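PDB 5VPR: cysteine desulfurase from Elizabethkingia anophelis NUHP1, which probably catalyses the pyridoxal-phosphate-dependent removal of sulfur from L-cysteine, giving L-alanine and passing the sulfur to a carrier. Local coordinates for residues Glu14-Phe19 / Phe396-Ile401; Tyr318-Leu323 / Tyr332-Asn337. All blocks are in the same frame, centred on the assembly; numbering follows the deposited sequence.

Contact 1 of 2, residues Glu14-Phe19 / Phe396-Ile401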
loop_
_atom_site.group_PDB
_atom_site.type_symbol
_atom_site.label_atom_id
_atom_site.label_comp_id
_atom_site.label_asym_id
_atom_site.label_seq_id
_atom_site.Cartn_x
_atom_site.Cartn_y
_atom_site.Cartn_z
ATOM N N GLU A 14 -6.243 -11.620 -21.031
ATOM C CA GLU A 14 -7.556 -11.554 -20.405
ATOM C C GLU A 14 -7.556 -10.537 -19.272
ATOM O O GLU A 14 -8.528 -9.793 -19.092
ATOM C CB GLU A 14 -7.970 -12.939 -19.906
ATOM C CG GLU A 14 -9.459 -13.083 -19.616
ATOM C CD GLU A 14 -9.862 -12.506 -18.266
ATOM O OE1 GLU A 14 -8.980 -12.332 -17.398
ATOM O OE2 GLU A 14 -11.065 -12.226 -18.073
ATOM N N ILE A 15 -6.459 -10.473 -18.511
ATOM C CA ILE A 15 -6.361 -9.507 -17.417
ATOM C C ILE A 15 -6.423 -8.085 -17.959
ATOM O O ILE A 15 -7.197 -7.251 -17.475
ATOM C CB ILE A 15 -5.067 -9.732 -16.612
ATOM C CG1 ILE A 15 -5.055 -11.105 -15.928
ATOM C CG2 ILE A 15 -4.853 -8.598 -15.617
ATOM C CD1 ILE A 15 -6.276 -11.393 -15.127
ATOM N N ARG A 16 -5.594 -7.785 -18.972
ATOM C CA ARG A 16 -5.518 -6.421 -19.494
ATOM C C ARG A 16 -6.838 -5.984 -20.114
ATOM O O ARG A 16 -7.162 -4.789 -20.103
ATOM C CB ARG A 16 -4.390 -6.297 -20.533
ATOM C CG ARG A 16 -2.977 -6.274 -19.942
ATOM C CD ARG A 16 -1.892 -6.171 -21.012
ATOM N NE ARG A 16 -1.948 -4.922 -21.778
ATOM C CZ ARG A 16 -1.374 -3.780 -21.406
ATOM N NH1 ARG A 16 -0.697 -3.702 -20.263
ATOM N NH2 ARG A 16 -1.485 -2.707 -22.178
ATOM N N SER A 17 -7.605 -6.926 -20.670
ATOM C CA SER A 17 -8.899 -6.574 -21.244
ATOM C C SER A 17 -9.876 -6.042 -20.198
ATOM O O SER A 17 -10.858 -5.388 -20.560
ATOM C CB SER A 17 -9.497 -7.789 -21.968
ATOM O OG SER A 17 -9.730 -8.859 -21.070
ATOM N N GLN A 18 -9.628 -6.290 -18.910
ATOM C CA GLN A 18 -10.522 -5.796 -17.870
ATOM C C GLN A 18 -10.251 -4.347 -17.482
ATOM O O GLN A 18 -11.035 -3.781 -16.714
ATOM C CB GLN A 18 -10.426 -6.690 -16.621
ATOM C CG GLN A 18 -10.705 -8.173 -16.913
ATOM C CD GLN A 18 -10.576 -9.068 -15.685
ATOM O OE1 GLN A 18 -11.076 -8.747 -14.603
ATOM N NE2 GLN A 18 -9.912 -10.205 -15.857
ATOM N N PHE A 19 -9.184 -3.726 -17.993
ATOM C CA PHE A 19 -8.800 -2.378 -17.569
ATOM C C PHE A 19 -8.964 -1.399 -18.718
ATOM O O PHE A 19 -8.060 -1.274 -19.565
ATOM C CB PHE A 19 -7.359 -2.370 -17.060
ATOM C CG PHE A 19 -7.190 -3.102 -15.775
ATOM C CD1 PHE A 19 -7.040 -4.476 -15.759
ATOM C CD2 PHE A 19 -7.218 -2.417 -14.577
ATOM C CE1 PHE A 19 -6.908 -5.157 -14.556
ATOM C CE2 PHE A 19 -7.086 -3.084 -13.375
ATOM C CZ PHE A 19 -6.932 -4.455 -13.361
ATOM N N PHE A 396 5.913 -7.855 -20.160
ATOM C CA PHE A 396 7.318 -7.806 -20.550
ATOM C C PHE A 396 7.519 -6.898 -21.763
ATOM O O PHE A 396 8.528 -6.190 -21.855
ATOM C CB PHE A 396 7.835 -9.219 -20.821
ATOM C CG PHE A 396 7.743 -10.125 -19.629
ATOM C CD1 PHE A 396 8.640 -9.996 -18.578
ATOM C CD2 PHE A 396 6.753 -11.093 -19.548
ATOM C CE1 PHE A 396 8.556 -10.820 -17.467
ATOM C CE2 PHE A 396 6.658 -11.921 -18.437
ATOM C CZ PHE A 396 7.561 -11.785 -17.397
ATOM N N GLU A 397 6.561 -6.888 -22.693
ATOM C CA GLU A 397 6.663 -5.977 -23.830
ATOM C C GLU A 397 6.710 -4.525 -23.367
ATOM O O GLU A 397 7.418 -3.698 -23.959
ATOM C CB GLU A 397 5.501 -6.199 -24.801
ATOM N N GLU A 398 5.989 -4.199 -22.290
ATOM C CA GLU A 398 6.036 -2.832 -21.783
ATOM C C GLU A 398 7.392 -2.510 -21.168
ATOM O O GLU A 398 7.860 -1.369 -21.267
ATOM C CB GLU A 398 4.924 -2.602 -20.763
ATOM C CG GLU A 398 3.541 -2.464 -21.378
ATOM C CD GLU A 398 2.457 -2.326 -20.321
ATOM O OE1 GLU A 398 2.676 -2.803 -19.184
ATOM O OE2 GLU A 398 1.389 -1.746 -20.627
ATOM N N ILE A 399 8.039 -3.496 -20.538
ATOM C CA ILE A 399 9.365 -3.259 -19.974
ATOM C C ILE A 399 10.384 -2.979 -21.078
ATOM O O ILE A 399 11.266 -2.126 -20.922
ATOM C CB ILE A 399 9.785 -4.443 -19.086
ATOM C CG1 ILE A 399 8.902 -4.470 -17.822
ATOM C CG2 ILE A 399 11.245 -4.338 -18.748
ATOM C CD1 ILE A 399 9.059 -5.722 -16.969
ATOM N N ASP A 400 10.279 -3.678 -22.211
ATOM C CA ASP A 400 11.170 -3.381 -23.334
ATOM C C ASP A 400 10.963 -1.958 -23.835
ATOM O O ASP A 400 11.928 -1.270 -24.186
ATOM C CB ASP A 400 10.955 -4.378 -24.469
ATOM C CG ASP A 400 11.307 -5.794 -24.071
ATOM O OD1 ASP A 400 12.133 -5.978 -23.148
ATOM O OD2 ASP A 400 10.748 -6.725 -24.684
ATOM N N ILE A 401 9.709 -1.496 -23.859
ATOM C CA ILE A 401 9.429 -0.118 -24.253
ATOM C C ILE A 401 10.077 0.850 -23.274
ATOM O O ILE A 401 10.634 1.882 -23.672
ATOM C CB ILE A 401 7.907 0.101 -24.358
ATOM C CG1 ILE A 401 7.342 -0.694 -25.536
ATOM C CG2 ILE A 401 7.570 1.582 -24.490
ATOM C CD1 ILE A 401 5.849 -0.580 -25.667
HETATM O O HOH W 1 1.090 -0.610 -22.968
#

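Contact 2 of 2, residues Tyr318-Leu323 / Tyr332-Asn337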
loop_
_atom_site.group_PDB
_atom_site.type_symbol
_atom_site.label_atom_id
_atom_site.label_comp_id
_atom_site.label_asym_id
_atom_site.label_seq_id
_atom_site.Cartn_x
_atom_site.Cartn_y
_atom_site.Cartn_z
ATOM N N TYR A 318 12.978 -9.171 -14.703
ATOM C CA TYR A 318 13.253 -8.866 -16.104
ATOM C C TYR A 318 13.635 -7.401 -16.278
ATOM O O TYR A 318 14.624 -7.079 -16.946
ATOM C CB TYR A 318 12.031 -9.215 -16.957
ATOM C CG TYR A 318 12.210 -8.976 -18.438
ATOM C CD1 TYR A 318 11.521 -7.955 -19.096
ATOM C CD2 TYR A 318 13.067 -9.774 -19.182
ATOM C CE1 TYR A 318 11.691 -7.750 -20.468
ATOM C CE2 TYR A 318 13.239 -9.575 -20.525
ATOM C CZ TYR A 318 12.556 -8.569 -21.166
ATOM O OH TYR A 318 12.757 -8.400 -22.516
ATOM N N ALA A 319 12.868 -6.494 -15.667
ATOM C CA ALA A 319 13.151 -5.069 -15.810
ATOM C C ALA A 319 14.518 -4.719 -15.231
ATOM O O ALA A 319 15.312 -4.016 -15.866
ATOM C CB ALA A 319 12.047 -4.244 -15.144
ATOM N N GLN A 320 14.812 -5.200 -14.022
ATOM C CA GLN A 320 16.109 -4.901 -13.421
ATOM C C GLN A 320 17.244 -5.462 -14.268
ATOM O O GLN A 320 18.287 -4.818 -14.431
ATOM C CB GLN A 320 16.177 -5.441 -11.989
ATOM C CG GLN A 320 17.517 -5.155 -11.312
ATOM C CD GLN A 320 17.547 -5.508 -9.831
ATOM O OE1 GLN A 320 16.721 -5.038 -9.048
ATOM N NE2 GLN A 320 18.512 -6.331 -9.442
ATOM N N ARG A 321 17.042 -6.642 -14.852
ATOM C CA ARG A 321 18.060 -7.210 -15.730
ATOM C C ARG A 321 18.264 -6.342 -16.967
ATOM O O ARG A 321 19.397 -5.991 -17.323
ATOM C CB ARG A 321 17.664 -8.632 -16.129
ATOM C CG ARG A 321 18.801 -9.612 -16.152
ATOM C CD ARG A 321 18.308 -11.027 -16.402
ATOM N NE ARG A 321 17.891 -11.232 -17.786
ATOM C CZ ARG A 321 16.674 -11.615 -18.156
ATOM N NH1 ARG A 321 15.742 -11.847 -17.239
ATOM N NH2 ARG A 321 16.395 -11.774 -19.447
ATOM N N LYS A 322 17.172 -5.980 -17.641
ATOM C CA LYS A 322 17.324 -5.217 -18.873
ATOM C C LYS A 322 17.851 -3.813 -18.592
ATOM O O LYS A 322 18.632 -3.273 -19.381
ATOM C CB LYS A 322 15.995 -5.170 -19.624
ATOM C CG LYS A 322 15.600 -6.502 -20.240
ATOM C CD LYS A 322 16.706 -7.016 -21.159
ATOM C CE LYS A 322 16.172 -8.002 -22.194
ATOM N NZ LYS A 322 17.231 -8.488 -23.141
ATOM N N LEU A 323 17.454 -3.214 -17.464
ATOM C CA LEU A 323 17.901 -1.855 -17.174
ATOM C C LEU A 323 19.389 -1.822 -16.862
ATOM O O LEU A 323 20.095 -0.892 -17.271
ATOM C CB LEU A 323 17.102 -1.266 -16.018
ATOM C CG LEU A 323 15.649 -0.881 -16.310
ATOM C CD1 LEU A 323 14.990 -0.378 -15.043
ATOM C CD2 LEU A 323 15.561 0.155 -17.420
ATOM N N TYR A 332 18.931 1.160 -7.196
ATOM C CA TYR A 332 18.987 1.291 -5.748
ATOM C C TYR A 332 18.321 0.095 -5.083
ATOM O O TYR A 332 17.275 -0.381 -5.532
ATOM C CB TYR A 332 18.318 2.593 -5.302
ATOM C CG TYR A 332 19.035 3.826 -5.806
ATOM C CD1 TYR A 332 20.175 4.301 -5.165
ATOM C CD2 TYR A 332 18.584 4.505 -6.927
ATOM C CE1 TYR A 332 20.843 5.419 -5.626
ATOM C CE2 TYR A 332 19.248 5.624 -7.398
ATOM C CZ TYR A 332 20.374 6.079 -6.742
ATOM O OH TYR A 332 21.034 7.194 -7.208
ATOM N N GLY A 333 18.932 -0.388 -4.005
ATOM C CA GLY A 333 18.450 -1.610 -3.377
ATOM C C GLY A 333 18.469 -2.788 -4.326
ATOM O O GLY A 333 17.551 -3.619 -4.305
ATOM N N GLU A 334 19.503 -2.869 -5.168
ATOM C CA GLU A 334 19.547 -3.875 -6.223
ATOM C C GLU A 334 19.509 -5.281 -5.651
ATOM O O GLU A 334 18.782 -6.150 -6.148
ATOM C CB GLU A 334 20.807 -3.691 -7.060
ATOM C CG GLU A 334 21.056 -4.827 -8.020
ATOM C CD GLU A 334 22.410 -4.729 -8.682
ATOM O OE1 GLU A 334 22.997 -3.625 -8.669
ATOM O OE2 GLU A 334 22.888 -5.759 -9.201
ATOM N N LYS A 335 20.292 -5.526 -4.615
ATOM C CA LYS A 335 20.353 -6.853 -4.035
ATOM C C LYS A 335 19.214 -7.125 -3.058
ATOM O O LYS A 335 19.105 -8.249 -2.561
ATOM C CB LYS A 335 21.701 -7.043 -3.339
ATOM N N ALA A 336 18.362 -6.149 -2.774
ATOM C CA ALA A 336 17.350 -6.322 -1.740
ATOM C C ALA A 336 16.111 -7.034 -2.277
ATOM O O ALA A 336 15.793 -6.969 -3.468
ATOM C CB ALA A 336 16.949 -4.970 -1.146
ATOM N N ASN A 337 15.409 -7.709 -1.370
ATOM C CA ASN A 337 14.098 -8.277 -1.664
ATOM C C ASN A 337 13.083 -7.143 -1.811
ATOM O O ASN A 337 12.892 -6.347 -0.885
ATOM C CB ASN A 337 13.714 -9.251 -0.544
ATOM C CG ASN A 337 12.290 -9.780 -0.662
ATOM O OD1 ASN A 337 11.699 -9.787 -1.742
ATOM N ND2 ASN A 337 11.734 -10.228 0.462
#

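Contact 1 of 2, residues Glu14-Phe19 / Phe396-Ile401
Arg16 and Glu398 join helix 12-17 to the start of helix 396-413, their side chains reaching toward each other from opposite directions. On helix 12-17, Ile15 packs instead on Val303 of helix 287-303. One residue on, the Arg16 chain is extended about CB-CG and turns about CG-CD (chi3 64°), which brings the guanidinium obliquely to the acid. Arg16 NH1 lies 2.9 Å from Glu398 OE2, a salt bridge with an N-H...O angle of 135°. The fit is not coplanar: the guanidinium and carboxylate planes stand 88° apart, and NH1 meets OE2 from above the carboxylate plane. The stronger polar partner of Arg16 is the backbone O of Tyr393, which NH1 also reaches. A water lies 2.6 Å from Glu398 OE2 and is weakly held by Arg16 NH2. Further along, Gln18 OE1 accepts a bond from Lys302, and the ring of Phe19 meets that of Tyr393 edge-to-face. On helix 396-413, Glu398 OE1 takes a bond from Asn394. Both ends of the bridge are thus tied to residues 393-394. The contact ties the N-terminal helix to the C-terminal one, probably as part of the small C-terminal domain. The Arg16 charge probably helps keep the buried carboxylate of Glu398 ionised.

Contact 2 of 2, residues Tyr318-Leu323 / Tyr332-Asn337
Gln320 and Glu334 make a small surface contact between helix 305-324 and the loop that links strands 330-331 and 341-345. The Gln320 chain runs almost fully extended, with CG opposite the backbone N (chi1 180°). This carries its amide across to the loop backbone. Gln320 NE2 gives a weak hydrogen bond to Glu334 O, 3.3 Å long but fairly straight, with an N-H...O angle of 154°. Gln320 NE2 also lies 3.3 Å from Glu334 CG, so the amide rests against the aliphatic part of the glutamate. The two side chains cross at about a right angle, and their amide and carboxylate planes are 77° apart. The stronger polar partner of Gln320 is Arg338, whose NH2 bonds to Gln320 OE1. Arg338 NH1 also makes weak bonds to Gly333 O and Glu334 O. Glu334 O therefore has two weak donors, one from the helix and one from the loop's own arginine. The loop is folded locally as well: Ala336 N bonds to Gly333 O at 3.1 Å. Gly333 takes a positive phi just where the chain enters this turn. Residues 333-336 form a type I beta turn within a beta-hairpin connection, which joins consecutive antiparallel strands of the three-stranded sheet 330-331, 341-345 and 386-389.

In the fold
Contacts 1 and 2 lie about 20 Å apart between centres and meet where helix 396-413 packs on helix 305-324. Tyr318 OH is probably hydrogen-bonded to Asp400 OD1 at 2.6 Å. Beside it, Ile399 CG2 packs 3.6 Å from Ala319 CA, and the Phe396 and Tyr318 rings meet edge-to-face. Contact 1 is partly buried and joins distant ends of the chain through opposite charges. Contact 2 is at the surface, is nested in sequence within the loop closed by contact 1, and uses a neutral amide on a backbone carbonyl. The helix pair and the three-stranded antiparallel sheet are consistent with the small C-terminal domain of class-V aminotransferase-like enzymes.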